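Side-chain contacts in superoxide dismutase (Clostridium difficile, PDB 3TJT), which probably converts superoxide into hydrogen peroxide and molecular oxygen, and so protects the cell from toxic radicals, using a bound iron(III) ion: residues Gln36-Lys41 with Trp169-Tyr174; Cys58-Asn63 with Asn77-Ala82; Asn4-Lys9 with Ala44-Tyr49. One frame throughout, in Å; residues are numbered along the deposited sequence.

Contact 1 (Gln36-Lys41 with Trp169-Tyr174). With FE (Fe (III) ion), chain B.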
# COMPACT_ATOMS: atom_id res chain seq x y z
N GLN A 36 -13.39 0.46 -10.76
CA GLN A 36 -14.04 -0.59 -11.54
C GLN A 36 -13.67 -2.02 -11.10
O GLN A 36 -14.53 -2.89 -11.04
CB GLN A 36 -13.71 -0.42 -13.02
CG GLN A 36 -14.42 -1.42 -13.93
CD GLN A 36 -15.89 -1.08 -14.13
OE1 GLN A 36 -16.23 0.03 -14.53
NE2 GLN A 36 -16.76 -2.04 -13.84
N ALA A 37 -12.39 -2.25 -10.81
CA ALA A 37 -11.94 -3.58 -10.40
C ALA A 37 -12.56 -4.01 -9.07
O ALA A 37 -12.93 -5.17 -8.91
CB ALA A 37 -10.40 -3.63 -10.30
N TYR A 38 -12.65 -3.09 -8.10
CA TYR A 38 -13.29 -3.44 -6.83
C TYR A 38 -14.74 -3.87 -7.05
O TYR A 38 -15.20 -4.86 -6.48
CB TYR A 38 -13.24 -2.28 -5.83
CG TYR A 38 -11.84 -1.97 -5.37
CD1 TYR A 38 -11.05 -2.95 -4.76
CD2 TYR A 38 -11.29 -0.71 -5.56
CE1 TYR A 38 -9.76 -2.67 -4.35
CE2 TYR A 38 -10.00 -0.42 -5.16
CZ TYR A 38 -9.24 -1.41 -4.54
OH TYR A 38 -7.96 -1.10 -4.15
N VAL A 39 -15.46 -3.13 -7.89
CA VAL A 39 -16.85 -3.46 -8.16
C VAL A 39 -16.97 -4.80 -8.89
O VAL A 39 -17.82 -5.63 -8.56
CB VAL A 39 -17.54 -2.34 -8.95
CG1 VAL A 39 -18.93 -2.78 -9.43
CG2 VAL A 39 -17.63 -1.07 -8.11
N ASP A 40 -16.11 -5.03 -9.88
CA ASP A 40 -16.16 -6.29 -10.62
C ASP A 40 -15.87 -7.49 -9.72
O ASP A 40 -16.53 -8.53 -9.81
CB ASP A 40 -15.17 -6.28 -11.80
CG ASP A 40 -15.56 -5.31 -12.91
OD1 ASP A 40 -16.70 -4.81 -12.91
OD2 ASP A 40 -14.70 -5.05 -13.79
N LYS A 41 -14.86 -7.35 -8.85
CA LYS A 41 -14.47 -8.47 -7.99
C LYS A 41 -15.54 -8.74 -6.94
O LYS A 41 -15.82 -9.90 -6.60
CB LYS A 41 -13.11 -8.21 -7.34
CG LYS A 41 -11.95 -8.26 -8.32
CD LYS A 41 -10.66 -7.78 -7.67
CE LYS A 41 -9.49 -7.83 -8.63
NZ LYS A 41 -9.23 -9.24 -9.05
N TRP A 169 -3.36 5.62 -0.86
CA TRP A 169 -2.72 4.58 -1.65
C TRP A 169 -1.84 5.31 -2.65
O TRP A 169 -2.19 6.39 -3.12
CB TRP A 169 -3.74 3.76 -2.43
CG TRP A 169 -4.49 2.72 -1.62
CD1 TRP A 169 -5.26 2.94 -0.50
CD2 TRP A 169 -4.57 1.32 -1.90
NE1 TRP A 169 -5.80 1.75 -0.07
CE2 TRP A 169 -5.40 0.74 -0.92
CE3 TRP A 169 -4.03 0.50 -2.90
CZ2 TRP A 169 -5.70 -0.62 -0.90
CZ3 TRP A 169 -4.33 -0.86 -2.88
CH2 TRP A 169 -5.15 -1.41 -1.88
N GLU A 170 -0.70 4.71 -3.00
CA GLU A 170 0.18 5.38 -3.94
C GLU A 170 -0.44 5.58 -5.33
O GLU A 170 -0.09 6.54 -6.02
CB GLU A 170 1.55 4.68 -3.99
CG GLU A 170 2.36 4.96 -2.72
CD GLU A 170 3.61 4.10 -2.58
OE1 GLU A 170 3.60 2.93 -3.04
OE2 GLU A 170 4.58 4.60 -2.00
N HIS A 171 -1.37 4.72 -5.74
CA HIS A 171 -2.00 4.93 -7.04
C HIS A 171 -2.72 6.27 -7.11
O HIS A 171 -2.94 6.81 -8.20
CB HIS A 171 -2.90 3.77 -7.50
CG HIS A 171 -4.09 3.52 -6.62
ND1 HIS A 171 -4.30 2.31 -5.99
CD2 HIS A 171 -5.14 4.30 -6.28
CE1 HIS A 171 -5.43 2.36 -5.30
NE2 HIS A 171 -5.95 3.56 -5.46
N ALA A 172 -3.07 6.83 -5.96
CA ALA A 172 -3.86 8.05 -5.94
C ALA A 172 -3.04 9.29 -6.23
O ALA A 172 -3.60 10.35 -6.53
CB ALA A 172 -4.60 8.21 -4.61
N TYR A 173 -1.72 9.18 -6.11
CA TYR A 173 -0.88 10.37 -6.21
C TYR A 173 0.47 10.19 -6.91
O TYR A 173 1.16 11.18 -7.13
CB TYR A 173 -0.65 11.01 -4.83
CG TYR A 173 0.13 10.17 -3.82
CD1 TYR A 173 1.53 10.18 -3.80
CD2 TYR A 173 -0.54 9.42 -2.86
CE1 TYR A 173 2.24 9.43 -2.83
CE2 TYR A 173 0.17 8.67 -1.90
CZ TYR A 173 1.55 8.68 -1.89
OH TYR A 173 2.23 7.94 -0.94
N TYR A 174 0.85 8.97 -7.26
CA TYR A 174 2.22 8.75 -7.72
C TYR A 174 2.55 9.40 -9.07
O TYR A 174 3.66 9.89 -9.27
CB TYR A 174 2.61 7.25 -7.69
CG TYR A 174 4.06 7.09 -7.30
CD1 TYR A 174 4.46 7.25 -5.98
CD2 TYR A 174 5.04 6.83 -8.26
CE1 TYR A 174 5.80 7.14 -5.61
CE2 TYR A 174 6.39 6.72 -7.90
CZ TYR A 174 6.75 6.88 -6.58
OH TYR A 174 8.08 6.77 -6.22
FE FE B . -7.74 4.51 -4.62
O HOH W 1 -7.43 3.28 -2.78
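In the iron site, Tyr38 of helix 24-46 reaches toward Trp169 and His171 of the loop that follows strand 161-167. The Tyr38 hydroxyl stands over one face of the indole, near its rim, with OH 3.6 Å from Trp169 CH2. Water 1 lies over the same face, 2.2 Å from the iron, so the tryptophan forms a flat wall beside both oxygens. His171 binds the metal through NE2, 2.2 Å from the ion, and its CE1 is 4.4 Å from Tyr38 OH. A chi1 of 63°, with CG between the backbone N and the carbonyl carbon, turns the His171 imidazole to the metal, and Trp169 CB covers one face of that ring near its rim. His30, His85 and Asp167 complete the iron's ligand set. Gln152 hydrogen-bonds to Tyr38 OH, Asn151 O accepts a hydrogen bond from Trp169 NE1, and Glu170 of the second subunit holds His171 ND1, which helps fix the rotation of the metal-bound ring. The tyrosine from the helical domain, the metal ligand from the C-terminal domain and the glutamate-histidine link across the dimer are characteristic of the active site of iron/manganese superoxide dismutases.

Contact 2 (Cys58-Asn63 with Asn77-Ala82)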
# COMPACT_ATOMS: atom_id res chain seq x y z
N CYS A 58 -23.00 -0.40 2.51
CA CYS A 58 -22.88 -0.13 3.93
C CYS A 58 -23.26 -1.35 4.76
O CYS A 58 -22.58 -1.67 5.73
CB CYS A 58 -23.72 1.07 4.35
SG CYS A 58 -22.84 2.64 4.16
N GLU A 59 -24.34 -2.03 4.37
CA GLU A 59 -24.76 -3.23 5.09
C GLU A 59 -23.69 -4.33 5.02
O GLU A 59 -23.41 -5.01 6.01
CB GLU A 59 -26.10 -3.75 4.56
CG GLU A 59 -27.26 -2.88 5.03
CD GLU A 59 -28.58 -3.23 4.36
OE1 GLU A 59 -28.58 -3.72 3.21
OE2 GLU A 59 -29.63 -3.00 4.99
N LEU A 60 -23.10 -4.50 3.85
CA LEU A 60 -21.98 -5.43 3.71
C LEU A 60 -20.85 -5.06 4.67
O LEU A 60 -20.33 -5.91 5.41
CB LEU A 60 -21.49 -5.49 2.27
CG LEU A 60 -22.42 -6.15 1.24
CD1 LEU A 60 -21.88 -5.96 -0.17
CD2 LEU A 60 -22.63 -7.63 1.53
N LEU A 61 -20.47 -3.79 4.68
CA LEU A 61 -19.37 -3.35 5.53
C LEU A 61 -19.69 -3.43 7.02
O LEU A 61 -18.78 -3.54 7.85
CB LEU A 61 -18.94 -1.93 5.15
CG LEU A 61 -18.35 -1.84 3.74
CD1 LEU A 61 -17.99 -0.41 3.42
CD2 LEU A 61 -17.13 -2.75 3.62
N GLN A 62 -20.97 -3.36 7.37
CA GLN A 62 -21.39 -3.41 8.77
C GLN A 62 -21.54 -4.83 9.29
O GLN A 62 -21.74 -5.04 10.48
CB GLN A 62 -22.73 -2.68 8.95
CG GLN A 62 -22.64 -1.17 8.85
CD GLN A 62 -24.01 -0.50 8.71
OE1 GLN A 62 -24.96 -1.09 8.18
NE2 GLN A 62 -24.10 0.74 9.15
N ASN A 63 -21.45 -5.81 8.39
CA ASN A 63 -21.70 -7.20 8.76
C ASN A 63 -20.62 -8.17 8.29
O ASN A 63 -20.89 -9.36 8.07
CB ASN A 63 -23.09 -7.65 8.28
CG ASN A 63 -24.21 -6.89 8.99
OD1 ASN A 63 -24.63 -7.27 10.09
ND2 ASN A 63 -24.69 -5.81 8.37
N ASN A 77 -12.46 -6.44 1.38
CA ASN A 77 -11.56 -5.71 0.50
C ASN A 77 -12.27 -5.01 -0.66
O ASN A 77 -11.95 -3.86 -0.98
CB ASN A 77 -10.47 -6.64 -0.05
CG ASN A 77 -9.52 -7.10 1.03
OD1 ASN A 77 -9.38 -6.46 2.07
ND2 ASN A 77 -8.85 -8.24 0.78
N ASN A 78 -13.22 -5.69 -1.28
CA ASN A 78 -13.80 -5.18 -2.52
C ASN A 78 -15.04 -4.31 -2.31
O ASN A 78 -15.21 -3.31 -2.99
CB ASN A 78 -14.04 -6.32 -3.50
CG ASN A 78 -12.73 -6.96 -3.95
OD1 ASN A 78 -12.39 -8.09 -3.57
ND2 ASN A 78 -11.96 -6.21 -4.72
N ALA A 79 -15.90 -4.68 -1.36
CA ALA A 79 -16.96 -3.75 -0.95
C ALA A 79 -16.31 -2.52 -0.33
O ALA A 79 -16.78 -1.41 -0.50
CB ALA A 79 -17.94 -4.40 0.04
N GLY A 80 -15.21 -2.73 0.40
CA GLY A 80 -14.46 -1.61 0.94
C GLY A 80 -14.00 -0.69 -0.18
O GLY A 80 -14.21 0.53 -0.13
N GLY A 81 -13.36 -1.28 -1.19
CA GLY A 81 -12.84 -0.50 -2.31
C GLY A 81 -13.96 0.24 -3.03
O GLY A 81 -13.82 1.42 -3.36
N ALA A 82 -15.07 -0.46 -3.27
CA ALA A 82 -16.20 0.14 -3.98
C ALA A 82 -16.81 1.29 -3.19
O ALA A 82 -17.06 2.36 -3.73
CB ALA A 82 -17.24 -0.92 -4.29
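Within the alpha-hairpin domain, the short helix 57-62 rests Leu60 and Leu61 on Ala79 and Gly80 of the long helix 72-90. The segments run obliquely, with 137° between their N-to-C directions, and their axes approach to 9.5 Å. The backbones are closest at Leu61 and Ala79, whose CA atoms are 6.9 Å apart. Leu61 carries most of the contact through one branch: CD2 meets Ala79 CB at 4.0 Å and lies 3.7 Å from Gly80 N. Its chi1 of -65° sets CG anti to the carbonyl carbon; CD1 continues the chain in extended form, and the other branch, CD2, meets the long helix. There it lies against the backbone of Gly80. The preceding residue, Leu60, brings CD1 to the same alanine methyl, 4.2 Å from Ala79 CB. Methyls of both leucines thus meet the one methyl of Ala79.

Just past the short helix, the Asn63 side chain bonds back to it. Asn63 ND2 donates at 2.8 Å, in a nearly straight bond (171°), to Glu59 O, which also receives a weak bond from Gln62 N; Asn63 N itself goes to Leu60 O. Around the interface, Tyr83 and Val156 also pack on Leu61, while Phe6 and Val75 flank Leu60. Between the two segments the side-chain contacts are apolar, methyl against methyl, with one methyl against backbone, so it is shape and burial that hold the helices together here, without a directional bond to fix their register.

Contact 3 (Asn4-Lys9 with Ala44-Tyr49)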
# COMPACT_ATOMS: atom_id res chain seq x y z
N ASN A 4 -29.41 -6.52 -10.43
CA ASN A 4 -29.18 -5.82 -9.17
C ASN A 4 -27.73 -5.90 -8.71
O ASN A 4 -27.45 -5.81 -7.52
CB ASN A 4 -30.10 -6.36 -8.07
CG ASN A 4 -29.97 -7.86 -7.89
OD1 ASN A 4 -29.31 -8.54 -8.68
ND2 ASN A 4 -30.60 -8.39 -6.84
N LYS A 5 -26.81 -6.08 -9.66
CA LYS A 5 -25.39 -6.09 -9.32
C LYS A 5 -24.92 -4.70 -8.93
O LYS A 5 -25.54 -3.69 -9.29
CB LYS A 5 -24.57 -6.65 -10.47
CG LYS A 5 -24.84 -8.13 -10.72
CD LYS A 5 -23.81 -8.75 -11.65
CE LYS A 5 -24.05 -10.25 -11.78
NZ LYS A 5 -23.02 -10.89 -12.65
N PHE A 6 -23.82 -4.63 -8.18
CA PHE A 6 -23.25 -3.34 -7.81
C PHE A 6 -22.68 -2.66 -9.04
O PHE A 6 -22.20 -3.32 -9.96
CB PHE A 6 -22.21 -3.52 -6.70
CG PHE A 6 -22.81 -3.96 -5.40
CD1 PHE A 6 -23.37 -3.03 -4.54
CD2 PHE A 6 -22.87 -5.31 -5.07
CE1 PHE A 6 -23.96 -3.43 -3.34
CE2 PHE A 6 -23.46 -5.72 -3.88
CZ PHE A 6 -24.00 -4.77 -3.01
N LYS A 7 -22.76 -1.33 -9.07
CA LYS A 7 -22.29 -0.60 -10.24
C LYS A 7 -21.32 0.51 -9.89
O LYS A 7 -21.33 1.05 -8.79
CB LYS A 7 -23.48 -0.06 -11.04
CG LYS A 7 -24.45 -1.17 -11.43
CD LYS A 7 -25.33 -0.81 -12.62
CE LYS A 7 -25.98 -2.05 -13.20
NZ LYS A 7 -26.66 -2.87 -12.14
N VAL A 8 -20.45 0.84 -10.83
CA VAL A 8 -19.57 1.98 -10.68
C VAL A 8 -20.36 3.26 -10.92
O VAL A 8 -20.98 3.43 -11.96
CB VAL A 8 -18.41 1.91 -11.69
CG1 VAL A 8 -17.69 3.24 -11.77
CG2 VAL A 8 -17.46 0.78 -11.33
N LYS A 9 -20.34 4.17 -9.94
CA LYS A 9 -20.97 5.47 -10.12
C LYS A 9 -20.13 6.31 -11.08
O LYS A 9 -18.92 6.46 -10.89
CB LYS A 9 -21.10 6.18 -8.77
CG LYS A 9 -21.69 7.59 -8.86
CD LYS A 9 -22.05 8.11 -7.48
CE LYS A 9 -22.69 9.49 -7.55
NZ LYS A 9 -23.10 9.95 -6.19
N ALA A 44 -18.37 -10.58 -8.62
CA ALA A 44 -17.95 -11.96 -8.87
C ALA A 44 -18.09 -12.83 -7.63
O ALA A 44 -18.58 -13.96 -7.70
CB ALA A 44 -16.51 -11.99 -9.39
N ALA A 45 -17.66 -12.30 -6.49
CA ALA A 45 -17.70 -13.02 -5.22
C ALA A 45 -19.13 -13.31 -4.74
O ALA A 45 -19.37 -14.29 -4.04
CB ALA A 45 -16.94 -12.25 -4.15
N LEU A 46 -20.07 -12.45 -5.13
CA LEU A 46 -21.44 -12.61 -4.66
C LEU A 46 -22.31 -13.49 -5.56
O LEU A 46 -23.47 -13.78 -5.23
CB LEU A 46 -22.10 -11.24 -4.45
CG LEU A 46 -21.41 -10.29 -3.46
CD1 LEU A 46 -22.22 -9.01 -3.31
CD2 LEU A 46 -21.19 -10.95 -2.10
N GLU A 47 -21.76 -13.94 -6.68
CA GLU A 47 -22.51 -14.82 -7.58
C GLU A 47 -22.99 -16.07 -6.86
O GLU A 47 -24.05 -16.61 -7.15
CB GLU A 47 -21.66 -15.19 -8.80
CG GLU A 47 -21.41 -14.03 -9.75
CD GLU A 47 -20.47 -14.38 -10.89
OE1 GLU A 47 -20.21 -15.58 -11.12
OE2 GLU A 47 -19.99 -13.44 -11.56
N LYS A 48 -22.19 -16.51 -5.89
CA LYS A 48 -22.49 -17.70 -5.10
C LYS A 48 -23.62 -17.46 -4.10
O LYS A 48 -24.30 -18.40 -3.66
CB LYS A 48 -21.22 -18.12 -4.34
CG LYS A 48 -21.35 -19.37 -3.50
CD LYS A 48 -20.01 -19.72 -2.87
CE LYS A 48 -20.10 -21.01 -2.08
NZ LYS A 48 -18.78 -21.39 -1.51
N TYR A 49 -23.81 -16.20 -3.73
CA TYR A 49 -24.82 -15.81 -2.74
C TYR A 49 -25.62 -14.61 -3.25
O TYR A 49 -25.50 -13.51 -2.70
CB TYR A 49 -24.15 -15.42 -1.43
CG TYR A 49 -23.28 -16.47 -0.77
CD1 TYR A 49 -23.84 -17.54 -0.08
CD2 TYR A 49 -21.89 -16.37 -0.78
CE1 TYR A 49 -23.05 -18.48 0.55
CE2 TYR A 49 -21.09 -17.32 -0.15
CZ TYR A 49 -21.68 -18.37 0.51
OH TYR A 49 -20.90 -19.31 1.14
O HOH W 2 -20.48 -10.87 -11.57
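Phe6 and Leu46 form the close half of this contact, while Lys5 and Glu47 meet beside them through water. Leu46 CD1 approaches the rim of the phenyl ring near its plane, 3.6 Å from Phe6 CE2 and 4.1 Å from Phe6 CD2, and the two side chains cross at about a right angle. The leucine therefore touches one edge of the ring by a single methyl. Leu57, Leu60 and Asn43 also pack on Phe6, and Val75 on Leu46, so that Leu46 is buried, while Phe6 stays partly exposed. The N-terminal segment, with no regular secondary structure, is laid in this way along the far end of helix 24-46, the first long helix of the alpha-hairpin domain. Leu46 to Tyr49 form a type I turn, with Tyr49 N bonded to Leu46 O at 2.9 Å. On the outer side, two extended chains bring opposite charges together without a salt bridge: Lys5 NZ stops 4.1 Å from Glu47 OE2. Water 2 spans the interval, accepting from Lys5 NZ at 2.8 Å and donating to Glu47 OE2 at 2.6 Å. At this distance the attraction between the charges is probably modest and relayed through the water. Lys7 turns back instead, its NZ donating to Lys5 O at 3.2 Å, tilted 34° from the carbonyl plane.

In the fold
Helix 24-46 joins contact 1 to contact 3, whose centres lie about 17 Å apart: the middle of the helix looks toward the iron, its end toward the N-terminal segment. Contact 2, centred about 15 Å from contact 1 and 12 Å from contact 3, brings in helices 57-62 and 72-90. Neighbouring residues connect all three, with Tyr38 on Gly81, Val39 on the backbone of Phe6, and Leu60 on the Phe6 ring. Along the chain contact 3 closes before contact 2 opens, and contact 1 encloses contact 2 while alternating with contact 3. Contacts 2 and 3 both lie within the alpha-hairpin domain; contact 1 ties it to the C-terminal domain at the metal.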